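Local coordinates for transcriptional regulator (GntR family) (Enterococcus faecalis, PDB 3DDV), which probably regulates transcription as a GntR-family regulator whose UTRA domain is thought to sense small-molecule effectors, at residues P18-P30 with V118-R131. Numbering follows the deposited sequence.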
ATOM      1  N   PRO B  18     -25.244  23.578 -15.535  1.00 47.03           N
ATOM      2  CA  PRO B  18     -24.234  22.916 -14.756  1.00 47.50           C
ATOM      3  C   PRO B  18     -22.848  23.477 -14.975  1.00 47.37           C
ATOM      4  O   PRO B  18     -22.549  23.933 -16.057  1.00 47.23           O
ATOM      5  CB  PRO B  18     -24.288  21.480 -15.295  1.00 47.75           C
ATOM      6  CG  PRO B  18     -24.743  21.656 -16.716  1.00 47.83           C
ATOM      7  CD  PRO B  18     -25.691  22.787 -16.685  1.00 47.03           C
ATOM      8  N   SER B  19     -22.007  23.392 -13.955  1.00 47.79           N
ATOM      9  CA  SER B  19     -20.568  23.631 -14.082  1.00 48.25           C
ATOM     10  C   SER B  19     -19.860  22.459 -14.830  1.00 48.80           C
ATOM     11  O   SER B  19     -20.464  21.409 -15.100  1.00 48.76           O
ATOM     12  CB  SER B  19     -19.995  23.738 -12.679  1.00 47.61           C
ATOM     13  OG  SER B  19     -19.920  22.448 -12.079  1.00 49.49           O
ATOM     14  N   SER B  20     -18.576  22.604 -15.125  1.00 48.97           N
ATOM     15  CA  SER B  20     -17.844  21.501 -15.759  1.00 49.63           C
ATOM     16  C   SER B  20     -17.886  20.186 -14.982  1.00 49.91           C
ATOM     17  O   SER B  20     -18.159  19.104 -15.537  1.00 49.90           O
ATOM     18  CB  SER B  20     -16.382  21.895 -15.942  1.00 49.72           C
ATOM     19  OG  SER B  20     -16.332  23.216 -16.453  1.00 53.35           O
ATOM     20  N   SER B  21     -17.566  20.252 -13.699  1.00 49.95           N
ATOM     21  CA  SER B  21     -17.510  19.020 -12.951  1.00 49.61           C
ATOM     22  C   SER B  21     -18.937  18.457 -12.897  1.00 49.66           C
ATOM     23  O   SER B  21     -19.135  17.242 -12.939  1.00 49.35           O
ATOM     24  CB  SER B  21     -16.869  19.209 -11.577  1.00 49.01           C
ATOM     25  OG  SER B  21     -17.796  19.616 -10.648  1.00 49.97           O
ATOM     26  N   GLU B  22     -19.933  19.338 -12.872  1.00 49.14           N
ATOM     27  CA  GLU B  22     -21.282  18.846 -12.826  1.00 49.16           C
ATOM     28  C   GLU B  22     -21.631  18.185 -14.158  1.00 49.40           C
ATOM     29  O   GLU B  22     -22.305  17.177 -14.185  1.00 49.08           O
ATOM     30  CB  GLU B  22     -22.258  19.959 -12.430  1.00 49.18           C
ATOM     31  CG  GLU B  22     -22.121  20.348 -10.961  1.00 48.36           C
ATOM     32  CD  GLU B  22     -22.993  21.529 -10.545  1.00 47.87           C
ATOM     33  OE1 GLU B  22     -23.365  22.339 -11.405  1.00 48.49           O
ATOM     34  OE2 GLU B  22     -23.302  21.648  -9.344  1.00 43.16           O
ATOM     35  N   MET B  23     -21.166  18.742 -15.269  1.00 50.38           N
ATOM     36  CA  MET B  23     -21.442  18.154 -16.590  1.00 50.41           C
ATOM     37  C   MET B  23     -20.822  16.764 -16.669  1.00 51.76           C
ATOM     38  O   MET B  23     -21.452  15.795 -17.068  1.00 51.94           O
ATOM     39  CB  MET B  23     -20.857  19.027 -17.690  1.00 50.70           C
ATOM     40  CG  MET B  23     -21.610  20.332 -17.874  1.00 51.45           C
ATOM     41  SD  MET B  23     -20.892  21.400 -19.136  1.00 48.27           S
ATOM     42  CE  MET B  23     -20.871  20.198 -20.468  1.00 45.34           C
ATOM     43  N   GLU B  24     -19.574  16.693 -16.256  1.00 53.13           N
ATOM     44  CA  GLU B  24     -18.808  15.485 -16.329  1.00 53.62           C
ATOM     45  C   GLU B  24     -19.440  14.343 -15.471  1.00 53.63           C
ATOM     46  O   GLU B  24     -19.735  13.264 -16.000  1.00 53.82           O
ATOM     47  CB  GLU B  24     -17.366  15.848 -15.902  1.00 54.72           C
ATOM     48  CG  GLU B  24     -16.263  14.850 -16.250  1.00 56.70           C
ATOM     49  CD  GLU B  24     -15.643  14.172 -15.045  1.00 64.20           C
ATOM     50  OE1 GLU B  24     -16.194  14.266 -13.925  1.00 69.18           O
ATOM     51  OE2 GLU B  24     -14.584  13.534 -15.221  1.00 70.36           O
ATOM     52  N   LYS B  25     -19.678  14.600 -14.182  1.00 52.64           N
ATOM     53  CA  LYS B  25     -20.201  13.587 -13.262  1.00 52.19           C
ATOM     54  C   LYS B  25     -21.660  13.216 -13.522  1.00 51.74           C
ATOM     55  O   LYS B  25     -22.073  12.104 -13.249  1.00 51.11           O
ATOM     56  CB  LYS B  25     -20.166  14.071 -11.811  1.00 52.35           C
ATOM     57  CG  LYS B  25     -18.865  14.616 -11.323  1.00 54.27           C
ATOM     58  CD  LYS B  25     -17.833  13.552 -11.013  1.00 54.98           C
ATOM     59  CE  LYS B  25     -16.573  14.232 -10.523  1.00 55.23           C
ATOM     60  NZ  LYS B  25     -15.445  13.268 -10.430  1.00 58.74           N
ATOM     61  N   LEU B  26     -22.472  14.171 -13.960  1.00 51.27           N
ATOM     62  CA  LEU B  26     -23.882  13.887 -14.176  1.00 50.74           C
ATOM     63  C   LEU B  26     -24.113  13.583 -15.649  1.00 50.78           C
ATOM     64  O   LEU B  26     -25.222  13.228 -16.051  1.00 50.95           O
ATOM     65  CB  LEU B  26     -24.747  15.051 -13.703  1.00 50.18           C
ATOM     66  CG  LEU B  26     -24.881  15.274 -12.196  1.00 47.96           C
ATOM     67  CD1 LEU B  26     -25.825  16.473 -11.892  1.00 46.25           C
ATOM     68  CD2 LEU B  26     -25.382  14.011 -11.528  1.00 42.03           C
ATOM     69  N   GLN B  27     -23.042  13.715 -16.432  1.00 50.93           N
ATOM     70  CA  GLN B  27     -23.030  13.377 -17.842  1.00 51.30           C
ATOM     71  C   GLN B  27     -24.106  14.159 -18.507  1.00 51.13           C
ATOM     72  O   GLN B  27     -25.139  13.618 -18.858  1.00 51.14           O
ATOM     73  CB  GLN B  27     -23.233  11.884 -18.063  1.00 51.58           C
ATOM     74  CG  GLN B  27     -21.993  11.044 -17.844  1.00 51.59           C
ATOM     75  CD  GLN B  27     -22.380   9.602 -17.561  1.00 52.59           C
ATOM     76  OE1 GLN B  27     -23.361   9.114 -18.133  1.00 57.18           O
ATOM     77  NE2 GLN B  27     -21.648   8.923 -16.655  1.00 47.63           N
ATOM     78  N   LEU B  28     -23.855  15.449 -18.629  1.00 51.34           N
ATOM     79  CA  LEU B  28     -24.845  16.395 -19.074  1.00 51.53           C
ATOM     80  C   LEU B  28     -24.116  17.412 -19.890  1.00 51.61           C
ATOM     81  O   LEU B  28     -22.951  17.714 -19.660  1.00 51.58           O
ATOM     82  CB  LEU B  28     -25.481  17.124 -17.887  1.00 51.82           C
ATOM     83  CG  LEU B  28     -26.393  16.437 -16.864  1.00 52.24           C
ATOM     84  CD1 LEU B  28     -26.640  17.405 -15.707  1.00 53.58           C
ATOM     85  CD2 LEU B  28     -27.720  16.019 -17.460  1.00 51.65           C
ATOM     86  N   GLY B  29     -24.814  17.952 -20.862  1.00 52.42           N
ATOM     87  CA  GLY B  29     -24.236  18.974 -21.698  1.00 52.85           C
ATOM     88  C   GLY B  29     -24.405  20.295 -20.990  1.00 53.36           C
ATOM     89  O   GLY B  29     -25.178  20.412 -19.995  1.00 53.17           O
ATOM     90  N   PRO B  30     -23.736  21.326 -21.518  1.00 53.25           N
ATOM     91  CA  PRO B  30     -23.989  22.613 -20.926  1.00 53.02           C
ATOM     92  C   PRO B  30     -25.435  22.788 -21.306  1.00 53.01           C
ATOM     93  O   PRO B  30     -25.899  22.088 -22.241  1.00 54.66           O
ATOM     94  CB  PRO B  30     -23.088  23.546 -21.731  1.00 53.13           C
ATOM     95  CG  PRO B  30     -23.016  22.891 -23.103  1.00 52.75           C
ATOM     96  CD  PRO B  30     -22.911  21.427 -22.736  1.00 53.59           C
ATOM     97  N   VAL B 118     -21.137  10.143  -6.699  1.00 47.34           N
ATOM     98  CA  VAL B 118     -22.091  10.051  -7.805  1.00 46.98           C
ATOM     99  C   VAL B 118     -22.933   8.781  -7.679  1.00 47.59           C
ATOM    100  O   VAL B 118     -22.395   7.728  -7.396  1.00 48.49           O
ATOM    101  CB  VAL B 118     -21.413  10.009  -9.160  1.00 45.57           C
ATOM    102  CG1 VAL B 118     -22.469   9.968 -10.243  1.00 43.48           C
ATOM    103  CG2 VAL B 118     -20.532  11.188  -9.323  1.00 41.77           C
ATOM    104  N   SER B 119     -24.232   8.882  -7.916  1.00 48.06           N
ATOM    105  CA  SER B 119     -25.124   7.750  -7.816  1.00 48.99           C
ATOM    106  C   SER B 119     -25.830   7.588  -9.130  1.00 50.78           C
ATOM    107  O   SER B 119     -26.124   8.574  -9.829  1.00 51.04           O
ATOM    108  CB  SER B 119     -26.185   7.965  -6.740  1.00 49.20           C
ATOM    109  OG  SER B 119     -25.593   8.215  -5.488  1.00 49.66           O
ATOM    110  N   TYR B 120     -26.138   6.339  -9.456  1.00 52.36           N
ATOM    111  CA  TYR B 120     -26.644   6.009 -10.775  1.00 53.81           C
ATOM    112  C   TYR B 120     -27.921   5.186 -10.726  1.00 54.45           C
ATOM    113  O   TYR B 120     -28.164   4.447  -9.775  1.00 54.84           O
ATOM    114  CB  TYR B 120     -25.584   5.203 -11.528  1.00 53.34           C
ATOM    115  CG  TYR B 120     -24.264   5.879 -11.648  1.00 52.23           C
ATOM    116  CD1 TYR B 120     -23.922   6.560 -12.802  1.00 52.04           C
ATOM    117  CD2 TYR B 120     -23.357   5.835 -10.616  1.00 51.06           C
ATOM    118  CE1 TYR B 120     -22.691   7.187 -12.929  1.00 51.37           C
ATOM    119  CE2 TYR B 120     -22.135   6.470 -10.720  1.00 52.14           C
ATOM    120  CZ  TYR B 120     -21.809   7.135 -11.877  1.00 51.73           C
ATOM    121  OH  TYR B 120     -20.599   7.761 -11.976  1.00 53.17           O
ATOM    122  N   PHE B 121     -28.719   5.259 -11.781  1.00 55.53           N
ATOM    123  CA  PHE B 121     -29.787   4.288 -11.919  1.00 56.46           C
ATOM    124  C   PHE B 121     -29.221   2.919 -12.345  1.00 57.56           C
ATOM    125  O   PHE B 121     -28.137   2.826 -12.967  1.00 58.10           O
ATOM    126  CB  PHE B 121     -30.860   4.779 -12.903  1.00 56.48           C
ATOM    127  CG  PHE B 121     -31.701   5.897 -12.357  1.00 55.95           C
ATOM    128  CD1 PHE B 121     -32.113   5.899 -11.015  1.00 57.46           C
ATOM    129  CD2 PHE B 121     -32.087   6.945 -13.162  1.00 55.91           C
ATOM    130  CE1 PHE B 121     -32.918   6.932 -10.500  1.00 56.87           C
ATOM    131  CE2 PHE B 121     -32.878   7.980 -12.660  1.00 56.28           C
ATOM    132  CZ  PHE B 121     -33.300   7.972 -11.333  1.00 56.73           C
ATOM    133  N   GLU B 122     -29.973   1.864 -12.032  1.00 57.96           N
ATOM    134  CA  GLU B 122     -29.672   0.542 -12.570  1.00 58.02           C
ATOM    135  C   GLU B 122     -29.418   0.606 -14.059  1.00 58.16           C
ATOM    136  O   GLU B 122     -28.733  -0.242 -14.567  1.00 58.29           O
ATOM    137  CB  GLU B 122     -30.765  -0.475 -12.235  1.00 57.75           C
ATOM    138  CG  GLU B 122     -30.794  -0.745 -10.731  1.00 58.73           C
ATOM    139  CD  GLU B 122     -31.607  -1.960 -10.319  1.00 59.40           C
ATOM    140  OE1 GLU B 122     -32.530  -2.332 -11.086  1.00 63.62           O
ATOM    141  OE2 GLU B 122     -31.337  -2.512  -9.219  1.00 57.35           O
ATOM    142  N   ASN B 123     -29.920   1.610 -14.774  1.00 58.65           N
ATOM    143  CA  ASN B 123     -29.613   1.661 -16.188  1.00 58.77           C
ATOM    144  C   ASN B 123     -28.375   2.467 -16.541  1.00 58.63           C
ATOM    145  O   ASN B 123     -28.175   2.802 -17.721  1.00 58.28           O
ATOM    146  CB  ASN B 123     -30.828   2.128 -16.982  1.00 59.77           C
ATOM    147  CG  ASN B 123     -31.164   3.605 -16.771  1.00 62.70           C
ATOM    148  OD1 ASN B 123     -30.284   4.465 -16.601  1.00 63.41           O
ATOM    149  ND2 ASN B 123     -32.463   3.907 -16.819  1.00 66.38           N
ATOM    150  N   GLY B 124     -27.553   2.800 -15.540  1.00 58.27           N
ATOM    151  CA  GLY B 124     -26.301   3.562 -15.791  1.00 57.96           C
ATOM    152  C   GLY B 124     -26.361   5.092 -15.786  1.00 57.60           C
ATOM    153  O   GLY B 124     -25.334   5.741 -15.834  1.00 57.60           O
ATOM    154  N   LEU B 125     -27.560   5.674 -15.724  1.00 57.62           N
ATOM    155  CA  LEU B 125     -27.758   7.153 -15.750  1.00 56.79           C
ATOM    156  C   LEU B 125     -27.466   7.781 -14.377  1.00 56.59           C
ATOM    157  O   LEU B 125     -28.080   7.385 -13.375  1.00 56.51           O
ATOM    158  CB  LEU B 125     -29.207   7.490 -16.103  1.00 56.99           C
ATOM    159  CG  LEU B 125     -29.617   8.965 -16.276  1.00 57.32           C
ATOM    160  CD1 LEU B 125     -29.030   9.529 -17.547  1.00 51.24           C
ATOM    161  CD2 LEU B 125     -31.187   9.135 -16.213  1.00 56.37           C
ATOM    162  N   PRO B 126     -26.526   8.746 -14.322  1.00 55.20           N
ATOM    163  CA  PRO B 126     -26.312   9.534 -13.106  1.00 54.19           C
ATOM    164  C   PRO B 126     -27.559  10.279 -12.669  1.00 52.47           C
ATOM    165  O   PRO B 126     -28.278  10.837 -13.506  1.00 52.28           O
ATOM    166  CB  PRO B 126     -25.265  10.554 -13.523  1.00 54.04           C
ATOM    167  CG  PRO B 126     -24.615   9.996 -14.767  1.00 55.27           C
ATOM    168  CD  PRO B 126     -25.601   9.102 -15.413  1.00 55.35           C
ATOM    169  N   PHE B 127     -27.810  10.321 -11.371  1.00 50.79           N
ATOM    170  CA  PHE B 127     -28.880  11.144 -10.904  1.00 49.66           C
ATOM    171  C   PHE B 127     -28.508  12.039  -9.735  1.00 49.26           C
ATOM    172  O   PHE B 127     -29.347  12.761  -9.233  1.00 50.61           O
ATOM    173  CB  PHE B 127     -30.104  10.277 -10.608  1.00 49.45           C
ATOM    174  CG  PHE B 127     -29.975   9.437  -9.394  1.00 49.09           C
ATOM    175  CD1 PHE B 127     -30.315   9.947  -8.152  1.00 49.51           C
ATOM    176  CD2 PHE B 127     -29.546   8.119  -9.483  1.00 48.80           C
ATOM    177  CE1 PHE B 127     -30.207   9.162  -7.007  1.00 50.25           C
ATOM    178  CE2 PHE B 127     -29.432   7.334  -8.355  1.00 49.82           C
ATOM    179  CZ  PHE B 127     -29.755   7.846  -7.100  1.00 49.75           C
ATOM    180  N   GLU B 128     -27.256  12.061  -9.339  1.00 48.37           N
ATOM    181  CA  GLU B 128     -26.893  12.732  -8.122  1.00 48.59           C
ATOM    182  C   GLU B 128     -25.395  13.004  -8.149  1.00 48.49           C
ATOM    183  O   GLU B 128     -24.611  12.104  -8.482  1.00 48.17           O
ATOM    184  CB  GLU B 128     -27.196  11.776  -6.992  1.00 48.53           C
ATOM    185  CG  GLU B 128     -27.677  12.419  -5.803  1.00 50.32           C
ATOM    186  CD  GLU B 128     -27.888  11.463  -4.591  1.00 50.97           C
ATOM    187  OE1 GLU B 128     -27.199  10.378  -4.447  1.00 48.10           O
ATOM    188  OE2 GLU B 128     -28.736  11.898  -3.749  1.00 55.33           O
ATOM    189  N   TYR B 129     -24.973  14.217  -7.813  1.00 47.88           N
ATOM    190  CA  TYR B 129     -23.557  14.459  -7.539  1.00 47.72           C
ATOM    191  C   TYR B 129     -23.508  15.175  -6.213  1.00 47.18           C
ATOM    192  O   TYR B 129     -23.963  16.286  -6.080  1.00 47.44           O
ATOM    193  CB  TYR B 129     -22.951  15.322  -8.637  1.00 47.75           C
ATOM    194  CG  TYR B 129     -21.534  15.734  -8.374  1.00 47.52           C
ATOM    195  CD1 TYR B 129     -20.659  14.885  -7.746  1.00 46.95           C
ATOM    196  CD2 TYR B 129     -21.058  16.961  -8.792  1.00 46.25           C
ATOM    197  CE1 TYR B 129     -19.351  15.246  -7.514  1.00 46.77           C
ATOM    198  CE2 TYR B 129     -19.726  17.320  -8.584  1.00 46.54           C
ATOM    199  CZ  TYR B 129     -18.892  16.451  -7.927  1.00 47.90           C
ATOM    200  OH  TYR B 129     -17.585  16.782  -7.667  1.00 49.08           O
ATOM    201  N   VAL B 130     -23.005  14.524  -5.202  1.00 47.14           N
ATOM    202  CA  VAL B 130     -23.221  15.005  -3.841  1.00 46.73           C
ATOM    203  C   VAL B 130     -21.877  15.182  -3.194  1.00 47.65           C
ATOM    204  O   VAL B 130     -20.979  14.345  -3.349  1.00 48.37           O
ATOM    205  CB  VAL B 130     -24.153  14.037  -3.023  1.00 46.73           C
ATOM    206  CG1 VAL B 130     -24.474  14.610  -1.646  1.00 42.42           C
ATOM    207  CG2 VAL B 130     -25.439  13.760  -3.824  1.00 43.30           C
ATOM    208  N   ARG B 131     -21.697  16.309  -2.533  1.00 48.01           N
ATOM    209  CA  ARG B 131     -20.368  16.654  -2.042  1.00 48.71           C
ATOM    210  C   ARG B 131     -20.601  17.124  -0.632  1.00 48.75           C
ATOM    211  O   ARG B 131     -21.257  18.168  -0.402  1.00 48.68           O
ATOM    212  CB  ARG B 131     -19.760  17.748  -2.890  1.00 48.30           C
ATOM    213  CG  ARG B 131     -19.661  17.359  -4.367  1.00 50.13           C
ATOM    214  CD  ARG B 131     -19.910  18.527  -5.285  1.00 49.77           C
ATOM    215  NE  ARG B 131     -21.290  18.578  -5.693  1.00 50.32           N
ATOM    216  CZ  ARG B 131     -21.800  19.537  -6.463  1.00 49.41           C
ATOM    217  NH1 ARG B 131     -21.087  20.555  -6.874  1.00 49.10           N
ATOM    218  NH2 ARG B 131     -23.059  19.497  -6.795  1.00 51.37           N
TER
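Tyr129 lies flat between the aliphatic chain of Lys25 and the guanidinium of Arg131, a sandwich midway along the contact between helix 20-26 and the hairpin of strands 111-121 and 126-135. Lys25 CG sits over the centre of the ring, 3.7 Å from the centroid and 6° off the normal, a CH-pi contact; a bend at chi2 (-76°) lays CD and CE along the same face toward the hydroxyl. On the opposite face Arg131 NE is offset toward the rim, 3.4 Å above the ring plane. Glu22 CG meets one edge of the ring, near its plane, with the carboxylate of Glu22 nearly perpendicular to it.

The closely packed, buried part lies at the last turn of the helix, where Leu26 CD2 packs against the strand backbone, 3.5 Å from Glu128 N and 4.0 Å from both Pro126 CB and Tyr129 CB; Pro56 and Ile34 also touch this leucine. Val118 CG2 reaches Lys25 CB from the neighbouring strand. Gln27, which ends the helix in a Schellman motif, marks the looser, exposed side: its amide lies across the Pro126 ring, OE1 3.5 Å from Pro126 CD, with NE2 at the edge of Tyr120. Ser21, also at the rim, touches Tyr129 CE2 through OG and lies near a bound magnesium ion.

Glu22 OE2 lies at the edge of the Arg131 guanidinium, near its plane, in a salt bridge of two weak bonds, to NH2 (3.3 Å) and NH1. Ser54 gives OE2 its stronger partner; OE1 accepts from Ser19 N and Ser19 OG from Glu22 N, a capping box. The helix thus rests on the UTRA-domain sheet mainly through apolar and CH-pi packing, and the buried carboxylate of Glu22, shared among cap, serine and arginine, is probably stabilised in its charged form.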